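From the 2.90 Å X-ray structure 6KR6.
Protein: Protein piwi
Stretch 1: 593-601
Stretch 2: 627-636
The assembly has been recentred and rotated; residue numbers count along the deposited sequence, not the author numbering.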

# COMPACT_ATOMS: atom_id res chain seq x y z
N TYR A 593 2.21 -4.78 15.36
CA TYR A 593 3.59 -5.20 15.55
C TYR A 593 4.48 -4.54 14.51
O TYR A 593 4.17 -4.56 13.31
CB TYR A 593 3.71 -6.72 15.46
CG TYR A 593 3.01 -7.44 16.59
CD1 TYR A 593 3.62 -7.58 17.83
CD2 TYR A 593 1.74 -7.97 16.42
CE1 TYR A 593 2.98 -8.23 18.87
CE2 TYR A 593 1.09 -8.62 17.45
CZ TYR A 593 1.72 -8.75 18.67
OH TYR A 593 1.08 -9.40 19.71
N GLY A 594 5.57 -3.94 14.97
CA GLY A 594 6.57 -3.34 14.10
C GLY A 594 7.84 -4.16 14.06
O GLY A 594 8.43 -4.48 15.11
N ALA A 595 8.26 -4.52 12.85
CA ALA A 595 9.44 -5.34 12.62
C ALA A 595 10.51 -4.52 11.92
O ALA A 595 10.22 -3.76 10.98
CB ALA A 595 9.10 -6.57 11.78
N LEU A 596 11.75 -4.68 12.39
CA LEU A 596 12.91 -3.94 11.90
C LEU A 596 14.03 -4.91 11.56
O LEU A 596 14.42 -5.73 12.40
CB LEU A 596 13.38 -2.92 12.93
CG LEU A 596 14.53 -2.00 12.49
CD1 LEU A 596 14.12 -0.54 12.63
CD2 LEU A 596 15.80 -2.29 13.28
N ILE A 597 14.54 -4.80 10.34
CA ILE A 597 15.62 -5.63 9.83
C ILE A 597 16.80 -4.72 9.50
O ILE A 597 16.60 -3.60 9.02
CB ILE A 597 15.20 -6.43 8.58
CG1 ILE A 597 13.76 -6.95 8.73
CG2 ILE A 597 16.17 -7.56 8.30
CD1 ILE A 597 13.56 -7.90 9.89
N ALA A 598 18.01 -5.20 9.75
CA ALA A 598 19.20 -4.37 9.60
C ALA A 598 20.36 -5.21 9.08
O ALA A 598 20.71 -6.22 9.69
CB ALA A 598 19.58 -3.71 10.92
N SER A 599 20.95 -4.79 7.96
CA SER A 599 22.14 -5.45 7.44
C SER A 599 23.37 -5.01 8.23
O SER A 599 23.33 -4.06 9.01
CB SER A 599 22.32 -5.14 5.96
OG SER A 599 23.03 -3.93 5.77
N MET A 600 24.48 -5.72 8.01
CA MET A 600 25.71 -5.52 8.78
C MET A 600 26.90 -5.48 7.83
O MET A 600 27.72 -6.40 7.82
CB MET A 600 25.88 -6.62 9.84
CG MET A 600 24.71 -6.78 10.77
SD MET A 600 25.21 -6.71 12.50
CE MET A 600 23.78 -5.90 13.20
N ASP A 601 27.00 -4.41 7.05
CA ASP A 601 28.13 -4.19 6.15
C ASP A 601 28.33 -5.41 5.25
O ASP A 601 29.24 -6.22 5.43
CB ASP A 601 29.40 -3.87 6.95
CG ASP A 601 30.50 -3.26 6.10
OD1 ASP A 601 30.28 -3.07 4.88
OD2 ASP A 601 31.58 -2.96 6.65
N PRO A 627 14.03 2.03 20.15
CA PRO A 627 14.70 0.92 20.84
C PRO A 627 15.23 -0.15 19.89
O PRO A 627 16.35 -0.64 20.07
CB PRO A 627 13.60 0.38 21.76
CG PRO A 627 12.78 1.57 22.06
CD PRO A 627 12.76 2.38 20.80
N MET A 628 14.44 -0.50 18.86
CA MET A 628 14.90 -1.49 17.90
C MET A 628 16.09 -0.97 17.09
O MET A 628 17.04 -1.72 16.83
CB MET A 628 13.75 -1.88 16.97
CG MET A 628 12.53 -2.45 17.68
SD MET A 628 11.26 -2.92 16.50
CE MET A 628 11.14 -1.42 15.54
N ILE A 629 16.05 0.30 16.68
CA ILE A 629 17.19 0.85 15.95
C ILE A 629 18.45 0.84 16.81
O ILE A 629 19.55 0.55 16.33
CB ILE A 629 16.87 2.26 15.43
CG1 ILE A 629 15.60 2.23 14.59
CG2 ILE A 629 18.03 2.82 14.62
CD1 ILE A 629 15.27 3.55 13.95
N ALA A 630 18.29 1.15 18.10
CA ALA A 630 19.43 1.13 19.01
C ALA A 630 19.99 -0.27 19.18
O ALA A 630 21.21 -0.47 19.21
CB ALA A 630 19.03 1.72 20.37
N LYS A 631 19.10 -1.27 19.30
CA LYS A 631 19.55 -2.66 19.36
C LYS A 631 20.33 -3.04 18.10
O LYS A 631 21.36 -3.71 18.18
CB LYS A 631 18.36 -3.59 19.54
CG LYS A 631 17.60 -3.40 20.85
CD LYS A 631 16.38 -4.29 20.91
CE LYS A 631 16.76 -5.76 21.00
NZ LYS A 631 15.56 -6.64 21.16
N ALA A 632 19.84 -2.61 16.94
CA ALA A 632 20.53 -2.92 15.69
C ALA A 632 21.92 -2.30 15.66
O ALA A 632 22.90 -2.96 15.28
CB ALA A 632 19.70 -2.46 14.50
N LEU A 633 22.04 -1.03 16.06
CA LEU A 633 23.35 -0.38 16.08
C LEU A 633 24.29 -1.05 17.08
O LEU A 633 25.49 -1.20 16.81
CB LEU A 633 23.19 1.11 16.41
CG LEU A 633 22.51 1.96 15.35
CD1 LEU A 633 22.40 3.41 15.81
CD2 LEU A 633 23.28 1.87 14.04
N ARG A 634 23.76 -1.45 18.24
CA ARG A 634 24.58 -2.12 19.24
C ARG A 634 25.11 -3.45 18.71
O ARG A 634 26.29 -3.77 18.89
CB ARG A 634 23.78 -2.33 20.52
N GLN A 635 24.25 -4.23 18.06
CA GLN A 635 24.70 -5.49 17.46
C GLN A 635 25.75 -5.23 16.38
O GLN A 635 26.73 -5.97 16.26
CB GLN A 635 23.51 -6.25 16.88
CG GLN A 635 23.87 -7.60 16.28
CD GLN A 635 24.06 -8.68 17.32
OE1 GLN A 635 23.66 -8.53 18.47
NE2 GLN A 635 24.67 -9.79 16.92
N TYR A 636 25.55 -4.17 15.59
CA TYR A 636 26.52 -3.85 14.54
C TYR A 636 27.89 -3.53 15.13
O TYR A 636 28.91 -4.00 14.61
CB TYR A 636 26.01 -2.67 13.70
CG TYR A 636 26.86 -2.36 12.48
CD1 TYR A 636 27.99 -1.56 12.59
CD2 TYR A 636 26.52 -2.85 11.23
CE1 TYR A 636 28.76 -1.27 11.48
CE2 TYR A 636 27.28 -2.56 10.12
CZ TYR A 636 28.40 -1.77 10.25
OH TYR A 636 29.18 -1.47 9.15

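The end of Met600 lies against the backbone of the helix. Its CE is 3.4 Å from Tyr636 N and 3.7 Å from Ala632 O, the two ends of a hydrogen bond within the helix. The two stretches meet mainly by van der Waals packing, with one oblique sulfur-aromatic contact. No hydrogen bond joins them. The axes of strand 593-599 and helix 627-636 run in nearly the same direction, 22° apart, and approach to 9.1 Å. Together the two stretches bury 481 Å² against each other. All the contacting residues are buried in the structure except Gln635, which is partly exposed. A polar end suits that place, and Gln635 NE2 is hydrogen-bonded elsewhere in the structure.

The helix satisfies its own backbone. Lys631 N through Tyr636 N each donate to the carbonyl four residues earlier. The contact itself is mostly made by side chains. On the strand, Leu596 and Ala598 point their CA-to-CB bonds toward the helix, while Ala595, Ile597 and Ser599 point away. This is the usual alternation of a strand. On the helix, Met628, Ala632 and Gln635 point toward the strand, a spacing close to one helical turn.

Leu596 has the largest covered area in the contact, 85 Å². Its CB lies 3.8 Å from Met628 CE. Its two methyls then diverge: CD1 reaches 3.7 Å from Ile629 CG1, and CD2 sits 4.1 Å from Ala632 CB. A branched side chain suits this place because it meets several helix residues at once.

Met628 extends toward Gly594. Its SD is 3.5 Å from Gly594 O. Gly594 has no side chain; a CB there would point toward the helix, about 4.4 Å from Met628 CE.

Ala598 and Ala632 meet with small side chains. Both CA-to-CB bonds point toward the other stretch, so Ala598 CB and Ala632 CB already touch at 3.8 Å.

Past the strand, Met600 takes over. Its CA-to-CB bond points sideways, but the flexible chain brings its end to the helix. Met600 CE also packs 3.5 Å from Gln635 CG and 4.0 Å from Tyr636 CB. Met600 SD stands 5.4 Å from the centroid of the Tyr636 ring.

Tyr636 also starts sideways, with chi1 in the t well, and its ring reaches back to the first stretch. Ser599 O, Met600 CA and Asp601 N lie around the ring edge, near its plane. At the tip, Tyr636 OH comes within 3.3 Å of Asp601 CB. Ser599 OG and Asp601 OD1 find their hydrogen bonds elsewhere in the structure.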